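Local coordinates for protein CurH (Lyngbya majuscula, PDB 3KG7) that catalyses, as a polyketide synthase dehydratase domain, the removal of water probably from a beta-hydroxyacyl intermediate during curacin biosynthesis, at residues S20-T24 and M91-A95; V224-R230 and F281-P287. All blocks are in the same frame, centred on the assembly; numbering follows the deposited sequence.

Contact 1: S20-T24 and M91-A95; sequences STGQT and MLHTA
Residues 20-24 form the turn that leads into strand 24-30, and Thr24 pairs with Leu92 near the end of strand 86-92. This antiparallel hydrogen-bonded pair (CA to CA 5.1 Å) uses both peptide groups: Thr24 N donates to Leu92 O at 3.1 Å, and Leu92 N donates to Thr24 O at 2.8 Å. Both side chains lie on the same face, with Thr24 CB 4.1 Å from Leu92 CD2. Before the pair the backbone turns through Gly22 in a left-handed conformation (79/25). There Thr21, in the p rotamer, makes an ST turn, its OG1 accepting from Gln23 N at 2.8 Å. The same hydroxyl gives a weak bond to Gln23 OE1 (Thr21 OG1 to Gln23 OE1 2.8 Å), so the turn is tied from within. Gln23, m at chi1 and t at chi2, carries its amide past the selenium side chain of Met91, a selenomethionine (Gln23 OE1 to Met91 CE 3.2 Å), while Gln23 NE2 lies 3.4 Å from His93 CD2; these are packing contacts. Thr94 CG2 rests 3.4 Å from Thr21 O. His93 ND1 is satisfied outside the two segments. The pair joins two neighbouring strands of the antiparallel hotdog sheet, just where the turn from strand 14-17 ends. Strand 101-109 flanks strand 86-92, with backbone hydrogen bonds between Met91 and Glu104 and between His93 and Phe102, and Ser20 packs on Met91 of the second subunit.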
# COMPACT_ATOMS: atom_id res chain seq x y z
N SER C 20 1.20 8.84 2.89
CA SER C 20 0.38 9.99 2.52
C SER C 20 -0.84 10.21 3.44
O SER C 20 -1.13 11.34 3.84
CB SER C 20 -0.04 9.84 1.06
OG SER C 20 -1.36 10.29 0.82
N THR C 21 -1.51 9.11 3.79
CA THR C 21 -2.82 9.16 4.44
C THR C 21 -2.81 8.72 5.91
O THR C 21 -3.68 9.13 6.69
CB THR C 21 -3.79 8.22 3.71
OG1 THR C 21 -3.33 6.87 3.87
CG2 THR C 21 -3.86 8.54 2.22
N GLY C 22 -1.85 7.88 6.27
CA GLY C 22 -1.87 7.20 7.56
C GLY C 22 -2.83 6.01 7.52
O GLY C 22 -3.37 5.59 8.54
N GLN C 23 -3.06 5.49 6.32
CA GLN C 23 -3.85 4.28 6.17
C GLN C 23 -2.96 3.06 6.31
O GLN C 23 -1.74 3.18 6.29
CB GLN C 23 -4.53 4.24 4.80
CG GLN C 23 -5.79 5.08 4.69
CD GLN C 23 -6.11 5.49 3.26
OE1 GLN C 23 -5.25 5.45 2.37
NE2 GLN C 23 -7.35 5.92 3.04
N THR C 24 -3.58 1.90 6.45
CA THR C 24 -2.88 0.63 6.49
C THR C 24 -3.57 -0.34 5.54
O THR C 24 -4.79 -0.52 5.60
CB THR C 24 -2.89 0.06 7.91
OG1 THR C 24 -2.42 1.05 8.83
CG2 THR C 24 -1.98 -1.15 8.01
N MSE C 91 -8.46 -2.72 3.84
CA MSE C 91 -8.04 -1.34 3.98
C MSE C 91 -8.53 -0.78 5.32
O MSE C 91 -9.74 -0.72 5.59
CB MSE C 91 -8.55 -0.54 2.78
CG MSE C 91 -8.30 0.97 2.81
SE MSE C 91 -6.44 1.53 2.50
CE MSE C 91 -6.80 2.92 1.17
N LEU C 92 -7.58 -0.39 6.16
CA LEU C 92 -7.88 0.16 7.48
C LEU C 92 -7.65 1.65 7.43
O LEU C 92 -6.51 2.11 7.36
CB LEU C 92 -7.01 -0.50 8.54
CG LEU C 92 -6.95 0.03 9.97
CD1 LEU C 92 -8.23 -0.30 10.70
CD2 LEU C 92 -5.77 -0.58 10.69
N HIS C 93 -8.74 2.41 7.46
CA HIS C 93 -8.63 3.84 7.28
C HIS C 93 -8.06 4.55 8.49
O HIS C 93 -8.06 4.01 9.60
CB HIS C 93 -9.96 4.45 6.86
CG HIS C 93 -10.39 4.01 5.50
ND1 HIS C 93 -11.17 2.89 5.30
CD2 HIS C 93 -10.15 4.53 4.28
CE1 HIS C 93 -11.40 2.74 4.01
NE2 HIS C 93 -10.79 3.72 3.36
N THR C 94 -7.55 5.74 8.27
CA THR C 94 -7.02 6.53 9.37
C THR C 94 -8.20 7.01 10.23
O THR C 94 -9.27 7.35 9.70
CB THR C 94 -6.11 7.68 8.84
OG1 THR C 94 -5.54 8.40 9.93
CG2 THR C 94 -6.87 8.63 7.90
N ALA C 95 -8.02 6.99 11.54
CA ALA C 95 -9.11 7.33 12.47
C ALA C 95 -9.68 8.71 12.17
O ALA C 95 -8.95 9.65 11.84
CB ALA C 95 -8.64 7.25 13.89

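Contact 2: V224-R230 and F281-P287; sequences VFWAPWR and FTVKRAP
Strands 225-230 and 281-286 run antiparallel and strongly twisted, their axes 4.2 Å apart at closest and 135° between directions. Trp226 lies opposite Arg285 (CA to CA 4.6 Å), Ala227 opposite Lys284 (5.2 Å) and Pro228 opposite Val283 (4.1 Å). Ala227 N to Lys284 O (2.8 Å) and Lys284 N to Ala227 O (2.7 Å) bond the middle; Ala286 N to Phe225 O (2.9 Å) bonds one end. At the other, a classic beta bulge sets Trp229 and Arg230 against Thr282: Trp229 N reaches Thr282 O at 2.7 Å, Thr282 N reaches Arg230 O at 2.8 Å, and Trp229 takes the bulge conformation (-122/-41). Pro228, lacking an NH, occupies a non-hydrogen-bonded position. The pair belongs to the double hotdog fold of dehydratase domains, where strand 225-236 also borders strand 66-73, through a backbone bond between Trp229 and Phe73, and so carries the sheet from one hotdog into the next. On one face the Trp226 indole (chi1 m) is a broad plate: Arg285, m through chi1 to chi3, folds over it, CD 3.7 Å above the six-membered ring centroid in a CH-pi contact, and Val283 CG2 packs 3.6 Å from Trp226 CE3. Val224 CG1 covers the guanidinium, 3.5 Å from Arg285 NE. Pro228 CG meets Phe281 CZ at 3.9 Å. On the opposite face small Ala227 and Ala286 (CB to CB 3.8 Å) leave room for Phe291 of helix 288-291, with Pro287 at its N-cap position, while Lys284, p at chi3, brings NZ 4.7 Å from the five-membered ring centroid of Trp229, a cation-pi contact over its face.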
# COMPACT_ATOMS: atom_id res chain seq x y z
N VAL C 224 -31.99 -23.48 -0.62
CA VAL C 224 -31.49 -22.11 -0.63
C VAL C 224 -30.73 -21.78 0.65
O VAL C 224 -31.18 -22.10 1.75
CB VAL C 224 -32.67 -21.11 -0.84
CG1 VAL C 224 -32.24 -19.66 -0.54
CG2 VAL C 224 -33.23 -21.23 -2.26
N PHE C 225 -29.57 -21.15 0.49
CA PHE C 225 -28.66 -20.81 1.59
C PHE C 225 -29.08 -19.55 2.35
O PHE C 225 -29.66 -18.62 1.78
CB PHE C 225 -27.24 -20.63 1.04
CG PHE C 225 -26.19 -20.34 2.08
CD1 PHE C 225 -25.94 -21.23 3.12
CD2 PHE C 225 -25.41 -19.18 1.98
CE1 PHE C 225 -24.95 -20.95 4.08
CE2 PHE C 225 -24.41 -18.90 2.92
CZ PHE C 225 -24.18 -19.79 3.97
N TRP C 226 -28.80 -19.54 3.66
CA TRP C 226 -28.96 -18.35 4.50
C TRP C 226 -27.60 -17.65 4.67
O TRP C 226 -26.79 -18.06 5.50
CB TRP C 226 -29.48 -18.74 5.89
CG TRP C 226 -30.96 -19.02 6.01
CD1 TRP C 226 -31.55 -20.25 6.11
CD2 TRP C 226 -32.02 -18.06 6.09
NE1 TRP C 226 -32.92 -20.11 6.23
CE2 TRP C 226 -33.23 -18.78 6.22
CE3 TRP C 226 -32.07 -16.66 6.06
CZ2 TRP C 226 -34.48 -18.15 6.32
CZ3 TRP C 226 -33.32 -16.03 6.16
CH2 TRP C 226 -34.50 -16.78 6.29
N ALA C 227 -27.37 -16.60 3.88
CA ALA C 227 -26.10 -15.86 3.90
C ALA C 227 -26.07 -14.74 4.93
O ALA C 227 -27.00 -13.93 4.98
CB ALA C 227 -25.80 -15.29 2.53
N PRO C 228 -25.01 -14.71 5.76
CA PRO C 228 -24.78 -13.56 6.64
C PRO C 228 -24.82 -12.26 5.84
O PRO C 228 -24.22 -12.16 4.77
CB PRO C 228 -23.37 -13.82 7.18
CG PRO C 228 -23.24 -15.31 7.17
CD PRO C 228 -24.00 -15.76 5.95
N TRP C 229 -25.53 -11.27 6.37
CA TRP C 229 -25.78 -10.03 5.63
C TRP C 229 -25.28 -8.78 6.36
O TRP C 229 -24.73 -7.87 5.74
CB TRP C 229 -27.27 -9.91 5.30
CG TRP C 229 -27.63 -8.65 4.57
CD1 TRP C 229 -27.01 -8.13 3.46
CD2 TRP C 229 -28.70 -7.76 4.89
NE1 TRP C 229 -27.63 -6.97 3.09
CE2 TRP C 229 -28.67 -6.71 3.94
CE3 TRP C 229 -29.68 -7.74 5.90
CZ2 TRP C 229 -29.59 -5.65 3.96
CZ3 TRP C 229 -30.59 -6.68 5.92
CH2 TRP C 229 -30.54 -5.66 4.95
N ARG C 230 -25.49 -8.74 7.67
CA ARG C 230 -24.94 -7.68 8.51
C ARG C 230 -24.87 -8.09 9.98
O ARG C 230 -25.60 -8.98 10.42
CB ARG C 230 -25.69 -6.35 8.32
CG ARG C 230 -27.06 -6.26 8.96
CD ARG C 230 -27.65 -4.86 8.81
NE ARG C 230 -29.11 -4.88 8.93
CZ ARG C 230 -29.91 -3.83 8.71
NH1 ARG C 230 -29.42 -2.65 8.36
NH2 ARG C 230 -31.22 -3.98 8.85
N PHE C 281 -26.58 -10.45 14.61
CA PHE C 281 -26.09 -11.32 13.54
C PHE C 281 -27.23 -11.68 12.59
O PHE C 281 -28.10 -12.49 12.93
CB PHE C 281 -25.44 -12.60 14.10
CG PHE C 281 -24.83 -13.49 13.05
CD1 PHE C 281 -25.47 -14.67 12.66
CD2 PHE C 281 -23.62 -13.17 12.43
CE1 PHE C 281 -24.91 -15.51 11.67
CE2 PHE C 281 -23.06 -14.00 11.45
CZ PHE C 281 -23.70 -15.17 11.07
N THR C 282 -27.22 -11.08 11.41
CA THR C 282 -28.34 -11.20 10.48
C THR C 282 -28.00 -12.05 9.25
O THR C 282 -26.99 -11.82 8.57
CB THR C 282 -28.85 -9.81 10.05
OG1 THR C 282 -29.02 -8.98 11.20
CG2 THR C 282 -30.18 -9.93 9.32
N VAL C 283 -28.84 -13.05 8.99
CA VAL C 283 -28.72 -13.84 7.77
C VAL C 283 -29.87 -13.50 6.82
O VAL C 283 -30.95 -13.11 7.26
CB VAL C 283 -28.67 -15.37 8.06
CG1 VAL C 283 -27.37 -15.73 8.78
CG2 VAL C 283 -29.89 -15.82 8.86
N LYS C 284 -29.63 -13.63 5.52
CA LYS C 284 -30.67 -13.41 4.52
C LYS C 284 -30.60 -14.49 3.45
O LYS C 284 -29.52 -14.98 3.11
CB LYS C 284 -30.56 -12.01 3.90
CG LYS C 284 -31.76 -11.59 3.06
CD LYS C 284 -31.55 -10.22 2.41
CE LYS C 284 -30.64 -10.31 1.19
NZ LYS C 284 -30.59 -9.03 0.44
N ARG C 285 -31.77 -14.87 2.93
CA ARG C 285 -31.86 -15.87 1.86
C ARG C 285 -31.05 -15.44 0.63
O ARG C 285 -31.18 -14.31 0.16
CB ARG C 285 -33.32 -16.11 1.49
CG ARG C 285 -34.19 -16.64 2.62
CD ARG C 285 -34.19 -18.16 2.71
NE ARG C 285 -34.91 -18.79 1.59
CZ ARG C 285 -35.50 -19.98 1.64
NH1 ARG C 285 -35.50 -20.70 2.76
NH2 ARG C 285 -36.11 -20.46 0.57
N ALA C 286 -30.21 -16.34 0.14
CA ALA C 286 -29.39 -16.06 -1.03
C ALA C 286 -29.31 -17.28 -1.95
O ALA C 286 -28.51 -18.18 -1.72
CB ALA C 286 -27.99 -15.59 -0.61
N PRO C 287 -30.16 -17.31 -2.99
CA PRO C 287 -30.12 -18.39 -3.98
C PRO C 287 -28.82 -18.35 -4.78
O PRO C 287 -28.23 -17.28 -4.96
CB PRO C 287 -31.32 -18.10 -4.88
CG PRO C 287 -31.62 -16.66 -4.69
CD PRO C 287 -31.23 -16.33 -3.28

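Overall arrangement
Both contacts belong to the same long antiparallel sheet, yet they lie in different parts of the double hotdog, with centres 30 Å apart and nearest atoms about 17 Å apart. Contact 1 sits toward one end, 24 Å from the chain centre and close to the second subunit; Gly22 and Thr94 are exposed and only Met91 and Leu92 buried. Contact 2 is more central, at 13 Å, touches no other protein chain, and has five buried residues with only Arg230 exposed. It buries 823 Å² against 361 Å², adding aromatic, aliphatic and cationic packing to a longer run of backbone bonds, whereas contact 1 is joined by two backbone bonds, its hydroxyl bonds shaping the turn at 20-24.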